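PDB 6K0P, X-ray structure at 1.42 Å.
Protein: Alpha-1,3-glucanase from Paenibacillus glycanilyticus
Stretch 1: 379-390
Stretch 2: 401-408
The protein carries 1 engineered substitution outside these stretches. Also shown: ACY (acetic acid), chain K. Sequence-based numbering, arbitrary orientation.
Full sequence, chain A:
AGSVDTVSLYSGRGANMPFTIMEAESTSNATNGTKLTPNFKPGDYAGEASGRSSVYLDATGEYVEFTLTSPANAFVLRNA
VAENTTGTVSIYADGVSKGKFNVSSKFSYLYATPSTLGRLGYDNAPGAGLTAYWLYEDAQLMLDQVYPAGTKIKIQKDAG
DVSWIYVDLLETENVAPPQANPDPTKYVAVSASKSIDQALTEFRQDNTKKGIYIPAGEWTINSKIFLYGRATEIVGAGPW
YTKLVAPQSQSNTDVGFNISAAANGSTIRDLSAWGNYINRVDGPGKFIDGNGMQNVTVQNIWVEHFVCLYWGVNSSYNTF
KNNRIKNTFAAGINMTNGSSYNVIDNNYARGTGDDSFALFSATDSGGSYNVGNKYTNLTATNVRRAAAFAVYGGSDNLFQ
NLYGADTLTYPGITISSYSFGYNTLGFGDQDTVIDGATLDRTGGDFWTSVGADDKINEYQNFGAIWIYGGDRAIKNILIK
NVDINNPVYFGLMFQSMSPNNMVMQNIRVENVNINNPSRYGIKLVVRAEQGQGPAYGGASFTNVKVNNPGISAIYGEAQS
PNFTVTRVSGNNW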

# COMPACT_ATOMS: atom_id res chain seq x y z
N THR A 379 -3.34 6.85 1.55
CA THR A 379 -4.11 5.68 1.92
C THR A 379 -3.33 4.44 1.52
O THR A 379 -2.81 4.36 0.40
CB THR A 379 -5.47 5.70 1.22
OG1 THR A 379 -6.24 6.78 1.75
CG2 THR A 379 -6.21 4.37 1.40
N ALA A 380 -3.24 3.47 2.43
CA ALA A 380 -2.58 2.20 2.15
C ALA A 380 -3.38 1.09 2.81
O ALA A 380 -3.47 1.03 4.04
CB ALA A 380 -1.13 2.20 2.64
N THR A 381 -3.98 0.21 2.01
CA THR A 381 -4.86 -0.83 2.53
C THR A 381 -4.48 -2.18 1.92
O THR A 381 -3.79 -2.24 0.90
CB THR A 381 -6.32 -0.55 2.20
OG1 THR A 381 -6.49 -0.51 0.78
CG2 THR A 381 -6.77 0.79 2.81
N ASN A 382 -4.96 -3.26 2.53
CA ASN A 382 -4.67 -4.60 2.04
C ASN A 382 -3.17 -4.78 1.81
O ASN A 382 -2.72 -5.16 0.73
CB ASN A 382 -5.46 -4.92 0.77
CG ASN A 382 -6.93 -5.14 1.03
OD1 ASN A 382 -7.77 -4.46 0.44
ND2 ASN A 382 -7.26 -6.11 1.88
N VAL A 383 -2.39 -4.46 2.84
CA VAL A 383 -0.94 -4.57 2.75
C VAL A 383 -0.59 -6.05 2.87
O VAL A 383 -0.80 -6.66 3.92
CB VAL A 383 -0.24 -3.75 3.84
CG1 VAL A 383 1.25 -3.69 3.54
CG2 VAL A 383 -0.83 -2.35 3.92
N ARG A 384 -0.07 -6.63 1.80
CA ARG A 384 0.05 -8.08 1.73
C ARG A 384 1.25 -8.61 2.50
O ARG A 384 1.34 -9.83 2.73
CB ARG A 384 0.05 -8.53 0.27
CG ARG A 384 -1.21 -8.06 -0.47
CD ARG A 384 -1.36 -8.76 -1.80
NE ARG A 384 -0.48 -8.22 -2.83
CZ ARG A 384 -0.50 -8.63 -4.09
NH1 ARG A 384 -1.33 -9.60 -4.45
NH2 ARG A 384 0.32 -8.09 -4.98
N ARG A 385 2.17 -7.74 2.90
CA ARG A 385 3.29 -8.08 3.77
C ARG A 385 3.87 -6.76 4.25
O ARG A 385 3.87 -5.79 3.49
CB ARG A 385 4.36 -8.88 3.00
CG ARG A 385 5.62 -9.12 3.80
CD ARG A 385 6.68 -9.76 2.94
NE ARG A 385 7.94 -9.86 3.66
CZ ARG A 385 8.89 -10.73 3.34
NH1 ARG A 385 8.72 -11.55 2.31
NH2 ARG A 385 10.01 -10.76 4.06
N ALA A 386 4.32 -6.73 5.51
CA ALA A 386 4.93 -5.53 6.11
C ALA A 386 3.89 -4.44 6.38
O ALA A 386 2.71 -4.74 6.55
CB ALA A 386 6.17 -5.06 5.34
N ALA A 387 4.31 -3.18 6.47
CA ALA A 387 3.46 -2.16 7.07
C ALA A 387 2.81 -1.27 6.01
O ALA A 387 3.29 -1.15 4.88
CB ALA A 387 4.25 -1.29 8.06
N ALA A 388 1.70 -0.62 6.40
CA ALA A 388 1.12 0.40 5.53
C ALA A 388 2.06 1.59 5.38
O ALA A 388 2.25 2.11 4.27
CB ALA A 388 -0.25 0.83 6.08
N PHE A 389 2.66 2.03 6.48
CA PHE A 389 3.57 3.17 6.49
C PHE A 389 4.77 2.79 7.34
O PHE A 389 4.60 2.21 8.42
CB PHE A 389 2.87 4.41 7.08
CG PHE A 389 1.60 4.76 6.39
CD1 PHE A 389 1.62 5.50 5.21
CD2 PHE A 389 0.37 4.34 6.89
CE1 PHE A 389 0.44 5.80 4.54
CE2 PHE A 389 -0.81 4.64 6.23
CZ PHE A 389 -0.77 5.38 5.06
N ALA A 390 5.97 3.10 6.87
CA ALA A 390 7.17 2.72 7.61
C ALA A 390 8.21 3.81 7.53
O ALA A 390 8.53 4.29 6.43
CB ALA A 390 7.75 1.40 7.09
C ACY K . 9.27 -8.15 6.47
O ACY K . 10.40 -8.59 6.02
OXT ACY K . 8.18 -8.33 5.95
CH3 ACY K . 9.41 -7.36 7.76
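Stretch 2, residues 401-408: NLYGADTL

The strand that begins near Leu402 lies parallel beside the strand at Thr379-Thr381, held mainly by backbone hydrogen bonds, and Phe389 later in stretch 1 packs against the same pair. The strand axes run in the same direction, 4° apart, and approach to 4.7 Å, the spacing expected of neighbours in one sheet. The register is simple: Thr379 faces Tyr403, Ala380 faces Gly404 and Thr381 faces Ala405, so equivalent positions stack in ladders.

In a parallel pair, one residue bonds to the partners flanking its opposite number, and Ala380 illustrates this well. Its N donates to Tyr403 O at 2.9 Å, while its O accepts from Ala405 N at 3.1 Å. Asn382 N then reaches Ala405 O at 3.0 Å. Stretch 1 turns a corner at Asn382; Asn382 and Asp406 share positive phi and psi near 50-60°, and beyond them Leu408 N still donates to Val383 O at 2.9 Å, while Val383 N to Asp406 O at 3.2 Å is weak. A water also spans the corner, accepting from Asn382 ND2 (3.1 Å) and donating to Asp406 O (2.8 Å).

Side chains follow the same stacking. Thr379, Thr381, Tyr403 and Ala405 share one face, where Thr381 CG2 meets the edge of the Tyr403 ring at CE2, 3.7 Å away. Beyond the corner, the CG2 atoms of Val383 and Thr407 pack at 3.9 Å. Ala380 and Gly404 belong to the other face, against which stretch 1 returns with Phe389. Leu402 CD1 lies over this ring, 4.1 Å from its centroid, while Gly404 CA sits at the ring edge, 4.1 Å from Phe389 CE2. A β-carbon on Gly404 would crowd Phe389 CE2 and Ala388 CB, at 3.3 and 3.2 Å.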

# COMPACT_ATOMS: atom_id res chain seq x y z
N ASN A 401 -2.28 12.93 7.84
CA ASN A 401 -3.57 12.54 7.25
C ASN A 401 -3.45 11.21 6.50
O ASN A 401 -3.52 11.14 5.27
CB ASN A 401 -4.19 13.64 6.39
CG ASN A 401 -5.62 13.30 6.01
OD1 ASN A 401 -6.31 12.63 6.77
ND2 ASN A 401 -6.06 13.73 4.84
N LEU A 402 -3.30 10.16 7.29
CA LEU A 402 -3.07 8.81 6.78
C LEU A 402 -4.27 7.93 7.05
O LEU A 402 -4.92 8.05 8.09
CB LEU A 402 -1.86 8.17 7.47
CG LEU A 402 -0.59 8.99 7.59
CD1 LEU A 402 0.45 8.22 8.41
CD2 LEU A 402 -0.08 9.33 6.20
N TYR A 403 -4.55 7.02 6.12
CA TYR A 403 -5.48 5.92 6.38
C TYR A 403 -4.76 4.62 6.06
O TYR A 403 -4.24 4.45 4.95
CB TYR A 403 -6.74 6.03 5.52
CG TYR A 403 -7.70 4.90 5.83
CD1 TYR A 403 -8.43 4.89 7.01
CD2 TYR A 403 -7.82 3.81 4.98
CE1 TYR A 403 -9.28 3.85 7.32
CE2 TYR A 403 -8.68 2.76 5.28
CZ TYR A 403 -9.40 2.78 6.45
OH TYR A 403 -10.25 1.75 6.76
N GLY A 404 -4.70 3.72 7.02
CA GLY A 404 -4.14 2.40 6.79
C GLY A 404 -5.08 1.33 7.30
O GLY A 404 -5.74 1.50 8.32
N ALA A 405 -5.14 0.21 6.57
CA ALA A 405 -6.08 -0.83 6.98
C ALA A 405 -5.68 -2.19 6.43
O ALA A 405 -5.09 -2.30 5.35
CB ALA A 405 -7.52 -0.51 6.54
N ASP A 406 -6.02 -3.23 7.20
CA ASP A 406 -5.99 -4.62 6.74
C ASP A 406 -4.59 -5.05 6.30
O ASP A 406 -4.35 -5.42 5.15
CB ASP A 406 -7.07 -4.86 5.67
CG ASP A 406 -8.46 -4.74 6.23
OD1 ASP A 406 -8.69 -5.30 7.32
OD2 ASP A 406 -9.31 -4.07 5.60
N THR A 407 -3.67 -5.01 7.26
CA THR A 407 -2.33 -5.54 7.07
C THR A 407 -2.32 -7.04 7.34
O THR A 407 -2.91 -7.51 8.32
CB THR A 407 -1.39 -4.88 8.07
OG1 THR A 407 -2.00 -4.93 9.36
CG2 THR A 407 -1.18 -3.41 7.70
N LEU A 408 -1.63 -7.80 6.48
CA LEU A 408 -1.58 -9.24 6.70
C LEU A 408 -0.60 -9.66 7.80
O LEU A 408 -0.88 -10.64 8.50
CB LEU A 408 -1.26 -9.98 5.40
CG LEU A 408 -2.36 -9.92 4.35
CD1 LEU A 408 -2.04 -10.89 3.22
CD2 LEU A 408 -3.74 -10.21 4.94
O HOH W 1 -4.99 -7.56 3.39